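Local coordinates for protein HTH-type transcriptional regulator Rv1985c/MT2039 (PDB 3ISP) that binds DNA as a LysR-type transcriptional regulator and probably activates expression of the exporter LysE while repressing its own gene, at the interface of chains A and B and the interface of chains A and C. Numbering follows the deposited sequence. Chains: chain A/B/C, HTH-type transcriptional regulator Rv1985c/MT2039.

Contact 1: the interface of chains A and B. Residues chain A 191, 217-219; chain B 94, 96, 120-121.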
ATOM      1  N   PRO A 191     -11.173 -22.780 -16.051  1.00 65.28           N
ATOM      2  CA  PRO A 191     -11.200 -21.507 -15.324  1.00 64.35           C
ATOM      3  C   PRO A 191     -11.609 -21.690 -13.865  1.00 57.54           C
ATOM      4  O   PRO A 191     -12.612 -22.342 -13.590  1.00 58.14           O
ATOM      5  CB  PRO A 191     -12.267 -20.700 -16.078  1.00 58.25           C
ATOM      6  CG  PRO A 191     -12.277 -21.282 -17.436  1.00 60.16           C
ATOM      7  CD  PRO A 191     -12.041 -22.751 -17.238  1.00 60.83           C
ATOM      8  N   PRO A 217      -6.538 -19.910 -15.601  1.00 66.22           N
ATOM      9  CA  PRO A 217      -7.399 -18.739 -15.793  1.00 67.47           C
ATOM     10  C   PRO A 217      -8.333 -18.602 -14.597  1.00 67.62           C
ATOM     11  O   PRO A 217      -8.984 -19.575 -14.209  1.00 66.95           O
ATOM     12  CB  PRO A 217      -8.194 -19.088 -17.060  1.00 62.79           C
ATOM     13  CG  PRO A 217      -8.067 -20.572 -17.186  1.00 71.30           C
ATOM     14  CD  PRO A 217      -6.685 -20.873 -16.701  1.00 66.85           C
ATOM     15  N   THR A 218      -8.383 -17.416 -14.004  1.00 64.11           N
ATOM     16  CA  THR A 218      -9.226 -17.216 -12.837  1.00 63.66           C
ATOM     17  C   THR A 218     -10.035 -15.914 -12.856  1.00 62.59           C
ATOM     18  O   THR A 218      -9.481 -14.813 -12.961  1.00 62.05           O
ATOM     19  CB  THR A 218      -8.428 -17.342 -11.509  1.00 65.45           C
ATOM     20  OG1 THR A 218      -9.089 -16.585 -10.481  1.00 63.74           O
ATOM     21  CG2 THR A 218      -7.002 -16.831 -11.673  1.00 63.10           C
ATOM     22  N   HIS A 219     -11.352 -16.070 -12.743  1.00 56.63           N
ATOM     23  CA  HIS A 219     -12.284 -14.958 -12.636  1.00 54.59           C
ATOM     24  C   HIS A 219     -12.332 -14.422 -11.225  1.00 57.47           C
ATOM     25  O   HIS A 219     -12.276 -15.192 -10.273  1.00 62.86           O
ATOM     26  CB  HIS A 219     -13.689 -15.430 -12.988  1.00 58.72           C
ATOM     27  CG  HIS A 219     -13.854 -15.845 -14.416  1.00 61.88           C
ATOM     28  ND1 HIS A 219     -13.845 -14.943 -15.457  1.00 58.00           N
ATOM     29  CD2 HIS A 219     -14.047 -17.063 -14.972  1.00 52.89           C
ATOM     30  CE1 HIS A 219     -14.015 -15.591 -16.593  1.00 57.66           C
ATOM     31  NE2 HIS A 219     -14.141 -16.877 -16.327  1.00 57.64           N
TER
ATOM     32  N   ARG B  94      -6.506 -15.303 -22.759  1.00 87.04           N
ATOM     33  CA  ARG B  94      -7.804 -14.794 -22.346  1.00 74.28           C
ATOM     34  C   ARG B  94      -7.746 -13.296 -22.078  1.00 77.63           C
ATOM     35  O   ARG B  94      -6.800 -12.800 -21.465  1.00 79.30           O
ATOM     36  CB  ARG B  94      -8.266 -15.535 -21.106  1.00 68.66           C
ATOM     37  CG  ARG B  94      -9.713 -15.923 -21.123  1.00 65.26           C
ATOM     38  CD  ARG B  94      -9.840 -17.365 -20.664  1.00 68.48           C
ATOM     39  NE  ARG B  94     -11.225 -17.759 -20.426  1.00 73.86           N
ATOM     40  CZ  ARG B  94     -11.667 -19.013 -20.479  1.00 69.97           C
ATOM     41  NH1 ARG B  94     -10.828 -20.003 -20.779  1.00 66.23           N
ATOM     42  NH2 ARG B  94     -12.952 -19.274 -20.246  1.00 65.56           N
ATOM     43  N   ARG B  96      -8.643  -9.895 -20.268  1.00 66.22           N
ATOM     44  CA  ARG B  96      -9.074  -9.488 -18.940  1.00 65.36           C
ATOM     45  C   ARG B  96      -9.938  -8.233 -19.036  1.00 65.12           C
ATOM     46  O   ARG B  96      -9.542  -7.246 -19.656  1.00 66.52           O
ATOM     47  CB  ARG B  96      -7.872  -9.262 -18.020  1.00 59.91           C
ATOM     48  CG  ARG B  96      -8.230  -8.702 -16.652  1.00 58.91           C
ATOM     49  CD  ARG B  96      -8.977  -9.714 -15.787  1.00 60.35           C
ATOM     50  NE  ARG B  96      -8.181 -10.904 -15.484  1.00 66.19           N
ATOM     51  CZ  ARG B  96      -8.559 -11.862 -14.641  1.00 65.15           C
ATOM     52  NH1 ARG B  96      -9.720 -11.762 -14.015  1.00 67.18           N
ATOM     53  NH2 ARG B  96      -7.789 -12.921 -14.420  1.00 55.57           N
ATOM     54  N   VAL B 120     -14.091 -14.953 -21.603  1.00 62.36           N
ATOM     55  CA  VAL B 120     -13.080 -13.992 -21.180  1.00 61.97           C
ATOM     56  C   VAL B 120     -12.729 -14.240 -19.712  1.00 61.12           C
ATOM     57  O   VAL B 120     -13.100 -15.268 -19.155  1.00 57.13           O
ATOM     58  CB  VAL B 120     -13.539 -12.540 -21.428  1.00 62.32           C
ATOM     59  CG1 VAL B 120     -13.867 -12.356 -22.891  1.00 56.71           C
ATOM     60  CG2 VAL B 120     -14.760 -12.202 -20.584  1.00 56.18           C
ATOM     61  N   LEU B 121     -11.990 -13.320 -19.103  1.00 60.96           N
ATOM     62  CA  LEU B 121     -11.698 -13.389 -17.673  1.00 58.69           C
ATOM     63  C   LEU B 121     -12.170 -12.126 -16.972  1.00 59.90           C
ATOM     64  O   LEU B 121     -11.590 -11.056 -17.154  1.00 62.45           O
ATOM     65  CB  LEU B 121     -10.200 -13.569 -17.436  1.00 63.20           C
ATOM     66  CG  LEU B 121      -9.746 -14.941 -16.952  1.00 62.29           C
ATOM     67  CD1 LEU B 121     -10.708 -16.013 -17.427  1.00 61.93           C
ATOM     68  CD2 LEU B 121      -8.354 -15.198 -17.459  1.00 52.26           C
TER

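Contact 2: the interface of chains A and B. Residues chain A 103, 106, 124, 126; chain B 222-223, 225-226.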
ATOM      1  N   ALA A 103     -17.728 -12.578   4.920  1.00 51.90           N
ATOM      2  CA  ALA A 103     -18.825 -12.737   3.959  1.00 46.22           C
ATOM      3  C   ALA A 103     -19.495 -14.101   4.017  1.00 46.85           C
ATOM      4  O   ALA A 103     -20.711 -14.201   4.041  1.00 48.41           O
ATOM      5  CB  ALA A 103     -18.324 -12.462   2.543  1.00 46.34           C
ATOM      6  N   MET A 106     -21.836 -14.563   7.021  1.00 49.16           N
ATOM      7  CA  MET A 106     -23.074 -13.797   6.985  1.00 54.44           C
ATOM      8  C   MET A 106     -24.104 -14.477   6.088  1.00 55.55           C
ATOM      9  O   MET A 106     -25.299 -14.423   6.350  1.00 60.94           O
ATOM     10  CB  MET A 106     -22.832 -12.345   6.541  1.00 55.92           C
ATOM     11  CG  MET A 106     -24.113 -11.532   6.319  1.00 56.33           C
ATOM     12  SD  MET A 106     -25.149 -11.306   7.787  1.00 47.71           S
ATOM     13  CE  MET A 106     -24.070 -10.321   8.755  1.00 36.56           C
ATOM     14  N   VAL A 124     -23.329  -3.884  11.406  1.00 60.34           N
ATOM     15  CA  VAL A 124     -22.575  -5.024  10.916  1.00 61.17           C
ATOM     16  C   VAL A 124     -21.717  -4.648   9.709  1.00 63.13           C
ATOM     17  O   VAL A 124     -22.167  -3.939   8.812  1.00 68.94           O
ATOM     18  CB  VAL A 124     -23.521  -6.192  10.555  1.00 58.01           C
ATOM     19  CG1 VAL A 124     -22.733  -7.392  10.085  1.00 55.02           C
ATOM     20  CG2 VAL A 124     -24.360  -6.565  11.753  1.00 59.51           C
ATOM     21  N   ILE A 126     -19.126  -6.260   6.730  1.00 59.92           N
ATOM     22  CA  ILE A 126     -18.612  -7.453   6.088  1.00 52.68           C
ATOM     23  C   ILE A 126     -17.150  -7.233   5.786  1.00 54.46           C
ATOM     24  O   ILE A 126     -16.806  -6.470   4.894  1.00 61.63           O
ATOM     25  CB  ILE A 126     -19.347  -7.769   4.799  1.00 48.11           C
ATOM     26  CG1 ILE A 126     -20.835  -7.950   5.080  1.00 56.79           C
ATOM     27  CG2 ILE A 126     -18.778  -9.014   4.185  1.00 47.90           C
ATOM     28  CD1 ILE A 126     -21.143  -9.109   5.979  1.00 54.97           C
TER
ATOM     29  N   PRO B 222     -25.120  -4.766   5.987  1.00 80.55           N
ATOM     30  CA  PRO B 222     -24.791  -4.961   4.575  1.00 76.34           C
ATOM     31  C   PRO B 222     -25.091  -6.372   4.080  1.00 78.70           C
ATOM     32  O   PRO B 222     -26.026  -7.027   4.554  1.00 76.86           O
ATOM     33  CB  PRO B 222     -23.284  -4.687   4.518  1.00 81.73           C
ATOM     34  CG  PRO B 222     -22.978  -3.904   5.778  1.00 80.16           C
ATOM     35  CD  PRO B 222     -23.921  -4.477   6.791  1.00 81.98           C
ATOM     36  N   THR B 223     -24.267  -6.839   3.147  1.00 79.73           N
ATOM     37  CA  THR B 223     -24.662  -7.908   2.232  1.00 82.14           C
ATOM     38  C   THR B 223     -26.105  -7.729   1.805  1.00 81.28           C
ATOM     39  O   THR B 223     -26.647  -6.626   1.806  1.00 78.53           O
ATOM     40  CB  THR B 223     -24.518  -9.352   2.790  1.00 74.31           C
ATOM     41  OG1 THR B 223     -25.593  -9.641   3.701  1.00 74.09           O
ATOM     42  CG2 THR B 223     -23.160  -9.564   3.444  1.00 69.06           C
ATOM     43  N   GLU B 225     -28.076 -10.995   1.789  1.00 80.72           N
ATOM     44  CA  GLU B 225     -28.705 -12.162   2.393  1.00 81.46           C
ATOM     45  C   GLU B 225     -28.992 -11.896   3.881  1.00 75.34           C
ATOM     46  O   GLU B 225     -29.763 -12.614   4.516  1.00 78.80           O
ATOM     47  CB  GLU B 225     -27.855 -13.431   2.151  1.00 73.84           C
ATOM     48  CG  GLU B 225     -26.613 -13.602   3.051  1.00 76.14           C
ATOM     49  CD  GLU B 225     -25.370 -12.801   2.605  1.00 74.24           C
ATOM     50  OE1 GLU B 225     -25.135 -12.665   1.384  1.00 75.56           O
ATOM     51  OE2 GLU B 225     -24.607 -12.330   3.487  1.00 69.43           O
ATOM     52  N   GLY B 226     -28.395 -10.835   4.414  1.00 70.93           N
ATOM     53  CA  GLY B 226     -28.595 -10.462   5.806  1.00 77.84           C
ATOM     54  C   GLY B 226     -29.374  -9.170   5.985  1.00 79.05           C
ATOM     55  O   GLY B 226     -30.223  -9.059   6.868  1.00 77.18           O
TER

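Contact 3: the interface of chains A and C. Residues chain A 78, 274; chain C 70, 74.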
ATOM      1  N   LEU A  78     -18.218   0.433  28.687  1.00 67.31           N
ATOM      2  CA  LEU A  78     -18.137   0.158  30.115  1.00 63.28           C
ATOM      3  C   LEU A  78     -18.907   1.207  30.887  1.00 61.95           C
ATOM      4  O   LEU A  78     -19.672   0.898  31.796  1.00 60.17           O
ATOM      5  CB  LEU A  78     -16.685   0.146  30.574  1.00 59.38           C
ATOM      6  CG  LEU A  78     -15.939  -1.153  30.279  1.00 61.58           C
ATOM      7  CD1 LEU A  78     -14.557  -1.138  30.915  1.00 59.31           C
ATOM      8  CD2 LEU A  78     -16.756  -2.326  30.774  1.00 60.90           C
ATOM      9  N   ASP A 274     -15.343  -7.028  31.076  1.00 68.16           N
ATOM     10  CA  ASP A 274     -16.655  -7.441  31.568  1.00 70.65           C
ATOM     11  C   ASP A 274     -17.768  -6.605  30.944  1.00 71.62           C
ATOM     12  O   ASP A 274     -17.693  -5.376  30.886  1.00 74.11           O
ATOM     13  CB  ASP A 274     -16.719  -7.328  33.086  1.00 75.18           C
ATOM     14  CG  ASP A 274     -15.938  -8.418  33.777  1.00 87.44           C
ATOM     15  OD1 ASP A 274     -15.642  -9.440  33.110  1.00 82.10           O
ATOM     16  OD2 ASP A 274     -15.623  -8.246  34.980  1.00 92.77           O
TER
ATOM     17  N   ARG C  70     -16.551  -0.285  40.362  1.00 70.56           N
ATOM     18  CA  ARG C  70     -16.228  -1.279  39.351  1.00 68.17           C
ATOM     19  C   ARG C  70     -15.753  -0.565  38.097  1.00 64.86           C
ATOM     20  O   ARG C  70     -14.754  -0.946  37.509  1.00 66.78           O
ATOM     21  CB  ARG C  70     -17.442  -2.154  39.042  1.00 70.80           C
ATOM     22  CG  ARG C  70     -17.123  -3.480  38.355  1.00 77.88           C
ATOM     23  CD  ARG C  70     -18.352  -4.055  37.613  1.00 82.24           C
ATOM     24  NE  ARG C  70     -18.216  -5.489  37.344  1.00 83.43           N
ATOM     25  CZ  ARG C  70     -18.800  -6.131  36.336  1.00 88.33           C
ATOM     26  NH1 ARG C  70     -18.608  -7.434  36.178  1.00 85.97           N
ATOM     27  NH2 ARG C  70     -19.569  -5.472  35.476  1.00 93.90           N
ATOM     28  N   GLN C  74     -12.192  -1.426  36.243  1.00 65.42           N
ATOM     29  CA  GLN C  74     -11.979  -1.957  34.901  1.00 68.92           C
ATOM     30  C   GLN C  74     -11.381  -0.905  33.941  1.00 70.48           C
ATOM     31  O   GLN C  74     -10.498  -1.217  33.142  1.00 71.91           O
ATOM     32  CB  GLN C  74     -13.241  -2.648  34.343  1.00 63.77           C
ATOM     33  CG  GLN C  74     -14.527  -1.890  34.573  1.00 68.81           C
ATOM     34  CD  GLN C  74     -15.751  -2.790  34.658  1.00 72.71           C
ATOM     35  OE1 GLN C  74     -15.640  -4.015  34.782  1.00 74.28           O
ATOM     36  NE2 GLN C  74     -16.932  -2.177  34.611  1.00 73.52           N
TER

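Contact 1: the interface of chains A and B
B:Arg96 reaches across to the backbone of A:Thr218 and grips its carbonyl oxygen end-on, with both terminal guanidinium nitrogens on the one atom. NH2 of B:Arg96 gives the shorter bond, 2.9 Å to A:Thr218 O, and NH1 the longer, 3.2 Å to the same oxygen. The acceptor lies nearly in the guanidinium plane, while both donors are tilted from the carbonyl plane, NH2 by 25°. The arginine chain leaves with CG anti to the backbone N (chi1 174°), then bends at chi2 and chi3 to turn its head towards chain A. B:Leu121 CB sits over the centre of one guanidinium face of B:Arg96, 3.7 Å above the plane, and may steady that head.

The apolar part centres on B:Leu121. B:Leu121 CD1 lies over one face of the A:His219 imidazole, towards the rim, 3.8 Å from the ring centroid, a CH-pi contact in which the two side chains cross at about a right angle. The other branch, B:Leu121 CD2, packs on A:Pro217 CB at 3.9 Å. Further out, A:Pro191 CG touches the B:Arg94 guanidinium, 3.5 Å from B:Arg94 NH2. A:His219 and the B:Arg94 head are near neighbours without touching through charged atoms, so the arginine might disfavour a protonated imidazole.

With its two-fold twin, this patch joins two loop segments of one regulatory domain to strands 96-101 and 121-126, and the residues leading into them, of the other, as part of this LysR regulator's homodimer interface.

Contact 2: the interface of chains A and B
A:Ile126 and B:Thr223 meet where the regulatory domains of two LysR-family subunits pair, strand 120-126 and helix 103-107 of chain A facing a loop of chain B. The apolar contacts gather round the B:Thr223 methyl: B:Thr223 CG2 lies 3.3 Å from A:Ile126 CG1, with A:Ile126 CD1 at a like distance, and the two side chains cross at about a right angle. The ring of B:Pro222 lies beside strand 120-126, with its CB near A:Ile126 CG1.

From helix 103-107, A:Met106 reaches the same methyl, roughly at right angles to the isoleucine, its CG 3.6 Å from B:Thr223 CG2. That side chain starts with CG anti to the backbone N (chi1 173°) and then bends at chi2 and chi3, which brings A:Met106 SD to 4.1 Å from B:Gly226 CA. The B:Glu225 side chain borders the backbone carbonyl group of A:Met106, its CG 3.6 Å from A:Met106 O.

Polar bonding among the chain B residues shapes the loop. B:Thr223 OG1 donates to B:Pro222 O at 2.8 Å, in the carbonyl plane and on a lone pair. The same hydroxyl oxygen, B:Thr223 OG1, accepts from the backbone N of B:Gly226 at 3.1 Å (140° at H). With chi1 at 77°, OG1 sits between the backbone N and the carbonyl carbon, turned to its own loop, while CG2 points at chain A.

Contact 3: the interface of chains A and C
This contact sets the linker helix and a regulatory-domain loop of chain A against the linker helix of chain C, and here helps join the two copies of a LysR-type regulator in the deposited four-chain assembly. LysR proteins carry an N-terminal winged helix-turn-helix followed by a long linker helix through which two subunits commonly pair. Here A:Leu78 of helix 66-82 meets C:Gln74 of helix 66-85, consistent with that kind of pairing.

The two methyl branches of A:Leu78 lie along one side of the glutamine chain. A:Leu78 CD1 packs 3.7 Å from C:Gln74 CG, on the aliphatic stretch, while A:Leu78 CD2 stands 3.8 Å from C:Gln74 NE2 at the amide end. The glutamine begins with CG between its backbone N and carbonyl carbon (chi1 44°) and runs extended beyond it, laying its methylene and amide obliquely across the leucine.

One helical turn back, C:Arg70 sends an extended chain out to A:Asp274. C:Arg70 NH1 forms a salt bridge with the carboxylate oxygen OD2 of A:Asp274, at a rather long 3.3 Å. The side chains meet at about a right angle, yet the carboxylate and guanidinium planes are turned only 22° apart. A:Asp274 CB adds an apolar touch, 4.0 Å from C:Arg70 CZ. On the chain C side, the amide oxygen OE1 of C:Gln74 lies 3.8 Å above one face of the C:Arg70 guanidinium, towards its rim. It may favour the positive charge there and help set the arginine head towards the aspartate.

Contact 1 and contact 2 belong to one two-fold interface between chains A and B, their C-alpha centres about 27 Å apart. The same strand, 121-126 in chain B and 120-126 in chain A, serves in both, facing loop residues of the other subunit (217-219 in contact 1, 222-226 in contact 2). The C-alpha centre of contact 3 lies about 30 Å from that of contact 2 and 53 Å from that of contact 1; it joins chain A to chain C through linker helices and, on chain A, a regulatory-domain loop. Chain A can therefore hold different neighbours through separate surfaces, which suits a four-subunit assembly built from two kinds of pairing.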